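Local coordinates for protein mannosephosphate isomerase, putative (Archaeoglobus fulgidus, PDB 1ZX5) that probably catalyses the zinc-dependent interconversion of D-mannose 6-phosphate and D-fructose 6-phosphate as a type 1 mannose-6-phosphate isomerase, at residues Ile8-Asn14 and Arg48-Val54; Ser39-Ser43 and Tyr273-Val277. One frame throughout, in Å; residues are numbered along the deposited sequence. Where two conformers were deposited one is given.

Contact 1. Residues Ile8-Asn14 and Arg48-Val54; sequences IFQAQEN and RPSTVLV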
ATOM      1  N   ILE A   8     -14.723 -11.133  -1.229  1.00 27.07           N
ATOM      2  CA  ILE A   8     -13.749 -12.118  -1.656  1.00 26.88           C
ATOM      3  C   ILE A   8     -12.566 -12.068  -0.694  1.00 27.18           C
ATOM      4  O   ILE A   8     -12.058 -10.993  -0.377  1.00 27.07           O
ATOM      5  CB  ILE A   8     -13.323 -11.893  -3.130  1.00 26.82           C
ATOM      6  CG1 ILE A   8     -14.538 -12.095  -4.057  1.00 26.70           C
ATOM      7  CG2 ILE A   8     -12.131 -12.808  -3.524  1.00 25.33           C
ATOM      8  CD1 ILE A   8     -14.337 -11.605  -5.500  1.00 26.92           C
ATOM      9  N   PHE A   9     -12.161 -13.238  -0.216  1.00 27.47           N
ATOM     10  CA  PHE A   9     -11.111 -13.351   0.786  1.00 28.37           C
ATOM     11  C   PHE A   9      -9.874 -14.006   0.181  1.00 28.74           C
ATOM     12  O   PHE A   9      -9.983 -14.709  -0.819  1.00 28.90           O
ATOM     13  CB  PHE A   9     -11.648 -14.127   1.996  1.00 27.62           C
ATOM     14  CG  PHE A   9     -12.753 -13.399   2.706  1.00 27.99           C
ATOM     15  CD1 PHE A   9     -12.460 -12.415   3.645  1.00 26.80           C
ATOM     16  CD2 PHE A   9     -14.091 -13.652   2.391  1.00 27.61           C
ATOM     17  CE1 PHE A   9     -13.474 -11.714   4.282  1.00 27.05           C
ATOM     18  CE2 PHE A   9     -15.114 -12.948   3.022  1.00 27.74           C
ATOM     19  CZ  PHE A   9     -14.806 -11.976   3.968  1.00 26.52           C
ATOM     20  N   GLN A  10      -8.702 -13.758   0.763  1.00 29.86           N
ATOM     21  CA  GLN A  10      -7.506 -14.520   0.371  1.00 30.96           C
ATOM     22  C   GLN A  10      -7.615 -15.923   0.916  1.00 31.42           C
ATOM     23  O   GLN A  10      -7.999 -16.101   2.068  1.00 31.80           O
ATOM     24  CB  GLN A  10      -6.208 -13.887   0.888  1.00 30.71           C
ATOM     25  CG  GLN A  10      -5.839 -12.628   0.163  1.00 31.33           C
ATOM     26  CD  GLN A  10      -4.380 -12.245   0.307  1.00 30.17           C
ATOM     27  OE1 GLN A  10      -3.719 -12.524   1.311  1.00 32.83           O
ATOM     28  NE2 GLN A  10      -3.881 -11.575  -0.690  1.00 27.85           N
ATOM     29  N   ALA A  11      -7.272 -16.903   0.086  1.00 32.16           N
ATOM     30  CA  ALA A  11      -7.233 -18.315   0.477  1.00 32.67           C
ATOM     31  C   ALA A  11      -6.046 -18.645   1.398  1.00 33.10           C
ATOM     32  O   ALA A  11      -6.154 -19.503   2.280  1.00 33.51           O
ATOM     33  CB  ALA A  11      -7.181 -19.181  -0.765  1.00 32.58           C
ATOM     34  N   GLN A  12      -4.917 -17.973   1.165  0.50 32.88           N
ATOM     35  CA  GLN A  12      -3.684 -18.168   1.931  0.50 32.43           C
ATOM     36  C   GLN A  12      -2.973 -16.830   2.094  0.50 32.29           C
ATOM     37  O   GLN A  12      -3.149 -15.926   1.274  0.50 32.17           O
ATOM     38  CB  GLN A  12      -2.751 -19.211   1.263  0.50 32.32           C
ATOM     39  CG  GLN A  12      -2.486 -19.017  -0.236  0.50 31.80           C
ATOM     40  CD  GLN A  12      -1.396 -19.940  -0.805  0.50 32.47           C
ATOM     41  OE1 GLN A  12      -1.402 -21.154  -0.588  0.50 32.35           O
ATOM     42  NE2 GLN A  12      -0.460 -19.356  -1.547  0.50 31.14           N
ATOM     43  N   GLU A  13      -2.180 -16.710   3.157  1.00 32.23           N
ATOM     44  CA  GLU A  13      -1.384 -15.506   3.418  1.00 32.00           C
ATOM     45  C   GLU A  13      -0.277 -15.363   2.346  1.00 30.14           C
ATOM     46  O   GLU A  13       0.229 -16.348   1.831  1.00 30.15           O
ATOM     47  CB  GLU A  13      -0.796 -15.578   4.843  1.00 32.71           C
ATOM     48  CG  GLU A  13       0.096 -16.834   5.091  1.00 35.62           C
ATOM     49  CD  GLU A  13      -0.013 -17.422   6.523  1.00 40.52           C
ATOM     50  OE1 GLU A  13      -0.819 -16.909   7.346  1.00 43.76           O
ATOM     51  OE2 GLU A  13       0.703 -18.409   6.822  1.00 38.78           O
ATOM     52  N   ASN A  14       0.048 -14.126   2.004  1.00 28.44           N
ATOM     53  CA  ASN A  14       1.051 -13.807   1.008  1.00 27.01           C
ATOM     54  C   ASN A  14       2.113 -12.922   1.678  1.00 26.10           C
ATOM     55  O   ASN A  14       2.096 -11.697   1.553  1.00 25.92           O
ATOM     56  CB  ASN A  14       0.384 -13.123  -0.197  1.00 26.52           C
ATOM     57  CG  ASN A  14       1.299 -13.033  -1.420  1.00 27.41           C
ATOM     58  OD1 ASN A  14       2.441 -13.497  -1.394  1.00 29.56           O
ATOM     59  ND2 ASN A  14       0.802 -12.412  -2.492  1.00 24.38           N
ATOM     60  N   ARG A  48       4.483 -12.257  -7.293  1.00 36.43           N
ATOM     61  CA  ARG A  48       3.971 -12.655  -5.990  1.00 35.71           C
ATOM     62  C   ARG A  48       2.431 -12.530  -5.927  1.00 34.48           C
ATOM     63  O   ARG A  48       1.892 -11.771  -5.122  1.00 34.17           O
ATOM     64  CB  ARG A  48       4.699 -11.790  -4.942  1.00 36.18           C
ATOM     65  CG  ARG A  48       4.465 -12.106  -3.499  1.00 38.38           C
ATOM     66  CD  ARG A  48       5.751 -12.021  -2.685  1.00 41.68           C
ATOM     67  NE  ARG A  48       6.709 -10.984  -3.084  1.00 41.98           N
ATOM     68  CZ  ARG A  48       8.031 -11.121  -2.948  1.00 43.16           C
ATOM     69  NH1 ARG A  48       8.845 -10.136  -3.321  1.00 44.26           N
ATOM     70  NH2 ARG A  48       8.546 -12.248  -2.452  1.00 39.12           N
ATOM     71  N   PRO A  49       1.713 -13.278  -6.794  1.00 33.43           N
ATOM     72  CA  PRO A  49       0.258 -13.132  -6.814  1.00 32.13           C
ATOM     73  C   PRO A  49      -0.425 -13.779  -5.603  1.00 31.18           C
ATOM     74  O   PRO A  49       0.006 -14.834  -5.132  1.00 30.80           O
ATOM     75  CB  PRO A  49      -0.151 -13.833  -8.110  1.00 31.94           C
ATOM     76  CG  PRO A  49       0.929 -14.825  -8.372  1.00 32.62           C
ATOM     77  CD  PRO A  49       2.186 -14.287  -7.769  1.00 33.34           C
ATOM     78  N   SER A  50      -1.469 -13.129  -5.098  1.00 30.13           N
ATOM     79  CA  SER A  50      -2.275 -13.685  -4.024  1.00 29.85           C
ATOM     80  C   SER A  50      -3.225 -14.704  -4.617  1.00 30.40           C
ATOM     81  O   SER A  50      -3.567 -14.633  -5.802  1.00 30.33           O
ATOM     82  CB  SER A  50      -3.073 -12.587  -3.321  1.00 29.27           C
ATOM     83  OG  SER A  50      -2.221 -11.757  -2.548  1.00 28.74           O
ATOM     84  N   THR A  51      -3.645 -15.658  -3.801  1.00 31.06           N
ATOM     85  CA  THR A  51      -4.681 -16.575  -4.227  1.00 32.62           C
ATOM     86  C   THR A  51      -5.928 -16.319  -3.381  1.00 32.75           C
ATOM     87  O   THR A  51      -5.848 -16.064  -2.175  1.00 32.17           O
ATOM     88  CB  THR A  51      -4.238 -18.086  -4.204  1.00 33.00           C
ATOM     89  OG1 THR A  51      -4.117 -18.526  -2.859  1.00 36.53           O
ATOM     90  CG2 THR A  51      -2.887 -18.314  -4.904  1.00 32.42           C
ATOM     91  N   VAL A  52      -7.082 -16.376  -4.034  1.00 33.86           N
ATOM     92  CA  VAL A  52      -8.339 -15.978  -3.415  1.00 34.99           C
ATOM     93  C   VAL A  52      -9.371 -17.110  -3.369  1.00 36.74           C
ATOM     94  O   VAL A  52      -9.272 -18.090  -4.115  1.00 36.29           O
ATOM     95  CB  VAL A  52      -8.940 -14.709  -4.103  1.00 34.60           C
ATOM     96  CG1 VAL A  52      -7.988 -13.528  -3.978  1.00 33.23           C
ATOM     97  CG2 VAL A  52      -9.294 -14.978  -5.566  1.00 32.82           C
ATOM     98  N   LEU A  53     -10.348 -16.957  -2.474  1.00 39.05           N
ATOM     99  CA  LEU A  53     -11.503 -17.855  -2.402  1.00 41.57           C
ATOM    100  C   LEU A  53     -12.758 -17.174  -2.941  1.00 42.37           C
ATOM    101  O   LEU A  53     -13.257 -16.201  -2.351  1.00 42.19           O
ATOM    102  CB  LEU A  53     -11.770 -18.287  -0.955  1.00 42.14           C
ATOM    103  CG  LEU A  53     -10.858 -19.304  -0.273  1.00 44.03           C
ATOM    104  CD1 LEU A  53     -10.926 -19.114   1.250  1.00 46.38           C
ATOM    105  CD2 LEU A  53     -11.216 -20.732  -0.686  1.00 45.18           C
ATOM    106  N   VAL A  54     -13.263 -17.697  -4.053  1.00 43.68           N
ATOM    107  CA  VAL A  54     -14.523 -17.227  -4.616  1.00 45.20           C
ATOM    108  C   VAL A  54     -15.625 -18.281  -4.406  1.00 46.48           C
ATOM    109  O   VAL A  54     -15.619 -19.336  -5.055  1.00 46.65           O
ATOM    110  CB  VAL A  54     -14.380 -16.834  -6.110  1.00 45.04           C
ATOM    111  CG1 VAL A  54     -15.746 -16.476  -6.704  1.00 45.12           C
ATOM    112  CG2 VAL A  54     -13.412 -15.666  -6.260  1.00 44.00           C
TER
HETATM  113  O   HOH W   1      -2.339 -15.466  -1.268  1.00 22.06           O

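Contact 2. Residues Ser39-Ser43 and Tyr273-Val277; sequences SWEFS and YSCLV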
ATOM      1  N   SER A  39       3.059  -8.083   4.006  1.00 24.25           N
ATOM      2  CA  SER A  39       1.952  -8.938   3.619  1.00 24.06           C
ATOM      3  C   SER A  39       1.276  -8.297   2.425  1.00 23.95           C
ATOM      4  O   SER A  39       0.822  -7.164   2.527  1.00 24.53           O
ATOM      5  CB  SER A  39       0.925  -9.056   4.747  1.00 23.31           C
ATOM      6  OG  SER A  39      -0.215  -9.725   4.252  1.00 21.45           O
ATOM      7  N   TRP A  40       1.198  -9.031   1.318  1.00 23.97           N
ATOM      8  CA  TRP A  40       0.630  -8.540   0.071  1.00 24.26           C
ATOM      9  C   TRP A  40      -0.828  -8.967   0.010  1.00 25.17           C
ATOM     10  O   TRP A  40      -1.140 -10.163   0.013  1.00 25.20           O
ATOM     11  CB  TRP A  40       1.429  -9.074  -1.134  1.00 24.44           C
ATOM     12  CG  TRP A  40       2.843  -8.477  -1.266  1.00 24.41           C
ATOM     13  CD1 TRP A  40       3.649  -8.022  -0.248  1.00 23.64           C
ATOM     14  CD2 TRP A  40       3.603  -8.303  -2.477  1.00 24.53           C
ATOM     15  NE1 TRP A  40       4.847  -7.567  -0.755  1.00 24.21           N
ATOM     16  CE2 TRP A  40       4.845  -7.721  -2.117  1.00 23.89           C
ATOM     17  CE3 TRP A  40       3.351  -8.575  -3.832  1.00 24.71           C
ATOM     18  CZ2 TRP A  40       5.834  -7.407  -3.062  1.00 24.53           C
ATOM     19  CZ3 TRP A  40       4.335  -8.259  -4.774  1.00 24.22           C
ATOM     20  CH2 TRP A  40       5.561  -7.684  -4.383  1.00 24.38           C
ATOM     21  N   GLU A  41      -1.722  -7.980  -0.005  1.00 25.53           N
ATOM     22  CA  GLU A  41      -3.150  -8.227   0.114  1.00 25.48           C
ATOM     23  C   GLU A  41      -3.807  -8.072  -1.253  1.00 25.71           C
ATOM     24  O   GLU A  41      -3.884  -6.968  -1.781  1.00 25.88           O
ATOM     25  CB  GLU A  41      -3.770  -7.247   1.123  1.00 25.55           C
ATOM     26  CG  GLU A  41      -3.050  -7.168   2.487  1.00 25.65           C
ATOM     27  CD  GLU A  41      -3.447  -8.298   3.433  1.00 27.44           C
ATOM     28  OE1 GLU A  41      -4.619  -8.707   3.426  1.00 29.67           O
ATOM     29  OE2 GLU A  41      -2.598  -8.785   4.199  1.00 27.28           O
ATOM     30  N   PHE A  42      -4.288  -9.185  -1.812  1.00 25.71           N
ATOM     31  CA  PHE A  42      -4.913  -9.223  -3.145  1.00 26.07           C
ATOM     32  C   PHE A  42      -3.960  -8.771  -4.234  1.00 26.60           C
ATOM     33  O   PHE A  42      -4.340  -8.056  -5.158  1.00 26.82           O
ATOM     34  CB  PHE A  42      -6.254  -8.459  -3.165  1.00 25.63           C
ATOM     35  CG  PHE A  42      -7.234  -9.004  -2.184  1.00 25.93           C
ATOM     36  CD1 PHE A  42      -7.835 -10.247  -2.406  1.00 24.74           C
ATOM     37  CD2 PHE A  42      -7.501  -8.326  -0.996  1.00 25.75           C
ATOM     38  CE1 PHE A  42      -8.731 -10.794  -1.476  1.00 24.08           C
ATOM     39  CE2 PHE A  42      -8.400  -8.852  -0.066  1.00 26.93           C
ATOM     40  CZ  PHE A  42      -9.014 -10.094  -0.308  1.00 25.02           C
ATOM     41  N   SER A  43      -2.708  -9.211  -4.112  1.00 27.27           N
ATOM     42  CA  SER A  43      -1.694  -8.919  -5.103  1.00 27.48           C
ATOM     43  C   SER A  43      -2.010  -9.595  -6.429  1.00 27.88           C
ATOM     44  O   SER A  43      -2.186 -10.815  -6.485  1.00 26.93           O
ATOM     45  CB  SER A  43      -0.324  -9.374  -4.619  1.00 27.19           C
ATOM     46  OG  SER A  43       0.585  -9.432  -5.711  1.00 27.69           O
ATOM     47  N   TYR A 273      -6.915  -8.575   8.571  1.00 24.22           N
ATOM     48  CA  TYR A 273      -7.319  -9.219   7.327  1.00 24.38           C
ATOM     49  C   TYR A 273      -8.063  -8.261   6.413  1.00 24.82           C
ATOM     50  O   TYR A 273      -8.638  -7.264   6.868  1.00 24.22           O
ATOM     51  CB  TYR A 273      -8.154 -10.480   7.610  1.00 24.22           C
ATOM     52  CG  TYR A 273      -7.323 -11.597   8.212  1.00 24.73           C
ATOM     53  CD1 TYR A 273      -6.686 -12.535   7.400  1.00 25.05           C
ATOM     54  CD2 TYR A 273      -7.145 -11.690   9.599  1.00 24.62           C
ATOM     55  CE1 TYR A 273      -5.894 -13.557   7.957  1.00 24.69           C
ATOM     56  CE2 TYR A 273      -6.368 -12.696  10.164  1.00 24.61           C
ATOM     57  CZ  TYR A 273      -5.750 -13.623   9.335  1.00 25.34           C
ATOM     58  OH  TYR A 273      -4.990 -14.613   9.901  1.00 27.21           O
ATOM     59  N   SER A 274      -8.047  -8.593   5.127  1.00 24.94           N
ATOM     60  CA  SER A 274      -8.617  -7.774   4.084  1.00 25.85           C
ATOM     61  C   SER A 274      -9.680  -8.529   3.324  1.00 26.45           C
ATOM     62  O   SER A 274      -9.702  -9.765   3.278  1.00 26.41           O
ATOM     63  CB  SER A 274      -7.550  -7.345   3.070  1.00 25.39           C
ATOM     64  OG  SER A 274      -6.569  -6.568   3.702  1.00 29.26           O
ATOM     65  N   CYS A 275     -10.487  -7.745   2.632  1.00 26.60           N
ATOM     66  CA  CYS A 275     -11.595  -8.247   1.901  1.00 27.99           C
ATOM     67  C   CYS A 275     -11.653  -7.476   0.573  1.00 27.13           C
ATOM     68  O   CYS A 275     -11.526  -6.255   0.557  1.00 27.33           O
ATOM     69  CB  CYS A 275     -12.808  -7.951   2.788  1.00 28.58           C
ATOM     70  SG  CYS A 275     -14.260  -8.266   2.096  1.00 34.72           S
ATOM     71  N   LEU A 276     -11.834  -8.194  -0.532  1.00 26.54           N
ATOM     72  CA  LEU A 276     -11.978  -7.593  -1.856  1.00 25.75           C
ATOM     73  C   LEU A 276     -13.465  -7.514  -2.240  1.00 25.46           C
ATOM     74  O   LEU A 276     -14.173  -8.527  -2.245  1.00 25.04           O
ATOM     75  CB  LEU A 276     -11.187  -8.403  -2.898  1.00 25.22           C
ATOM     76  CG  LEU A 276     -11.350  -8.099  -4.398  1.00 26.76           C
ATOM     77  CD1 LEU A 276     -10.698  -6.785  -4.776  1.00 26.26           C
ATOM     78  CD2 LEU A 276     -10.735  -9.235  -5.244  1.00 26.67           C
ATOM     79  N   VAL A 277     -13.927  -6.303  -2.551  1.00 24.85           N
ATOM     80  CA  VAL A 277     -15.314  -6.064  -2.904  1.00 24.60           C
ATOM     81  C   VAL A 277     -15.385  -5.658  -4.377  1.00 24.84           C
ATOM     82  O   VAL A 277     -14.912  -4.579  -4.741  1.00 24.94           O
ATOM     83  CB  VAL A 277     -15.946  -4.951  -2.024  1.00 24.80           C
ATOM     84  CG1 VAL A 277     -17.454  -4.807  -2.322  1.00 23.68           C
ATOM     85  CG2 VAL A 277     -15.671  -5.206  -0.515  1.00 22.41           C
TER
HETATM   86  O   HOH W   2      -6.034 -10.702   4.364  1.00 16.96           O

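Contact 1. Residues Ile8-Asn14 and Arg48-Val54
The two antiparallel segments come closest at Gln10 and Val52, a non-hydrogen-bonded pair whose CA atoms are just 4.1 Å apart. A backbone hydrogen bond lies on each side of this pair: Leu53 N donates to Phe9 O (2.8 Å). Ala11 N donates to Thr51 O (2.8 Å). Next to this close pair, Ile8 pushes its CG2 methyl into the notch between the valines of the partner strand, 3.8 Å from Val52 CB and 4.2 Å from Val54 CG2. Ala11, pointing at the other segment, supplies a smaller bump: its CB lies 3.7 Å from Leu53 CG and 3.8 Å from Thr51 OG1, in the dip between these residues. The helical backbone angles of Ala11 then turn the chain out of the pairing, and the gap that opens is filled by a water that donates to Gln12 O (2.7 Å) and accepts from Thr51 N (2.9 Å). Asn14 closes the far end, its ND2 reaching across to Arg48 O (2.9 Å) and Ser50 OG (3.1 Å); Ser50 OG is also hydrogen-bonded to Ser43 N. The ring of Phe9 leads elsewhere, to Ala267 and Leu269 of strand 266-269. The arrangement is a short edge-strand pairing, in which 9-10 adds to the antiparallel 51-54/57-60 pair to make a small three-stranded sheet.

Contact 2. Residues Ser39-Ser43 and Tyr273-Val277
Tyr273 leads into strand 274-277 with its CA-to-CB bond pointing away from segment 39-43; its ring makes a cation-pi contact with Lys29. Ser274 turns inward: its OG donates to Glu41 OE1 (2.9 Å), and a water accepts from Ser274 N (3.0 Å) while donating to Glu41 OE1 (2.6 Å), so the carboxylate is held twice by one residue. The other oxygen, Glu41 OE2, takes a bond from Ser39 OG (2.6 Å) and forms a salt bridge with Lys29. Ser274 CB also meets the edge of the Phe42 ring, 3.6 Å from Phe42 CE2, and Cys275 N lies equally close to that CE2 while the cysteine side chain points away. Leu276 lies over the ring's face in a CH-pi contact, with its CB 3.7 Å from the Phe42 centroid and 10° off the normal. This is buried side-chain packing, with no beta bridge between the segments, joining the sheet of the catalytic cupin region to the edge strand of the C-terminal cupin sheet.

In the fold
The centres of contacts 1 and 2 lie about 7 Å apart, and their segments alternate along the chain. Ser43 joins them directly: its OG is 2.7 Å from Arg48 O and its O is 2.8 Å from Ser50 N, both probable hydrogen bonds. Phe42 belongs to the same junction, with Ile8 O packed 3.2 Å from Phe42 CZ, while a backbone hydrogen bond links Ile8 to Leu276. Segment 8-14 thus touches both halves of contact 2. Bound acetic acid, probably from the crystallisation liquor, is found about 3 Å from the side chain of Gln10, and about 4 Å from that of Glu41. The beta-L-fructofuranose pocket is formed by other residues, Pro95-Gln97 and Asp150-Lys154.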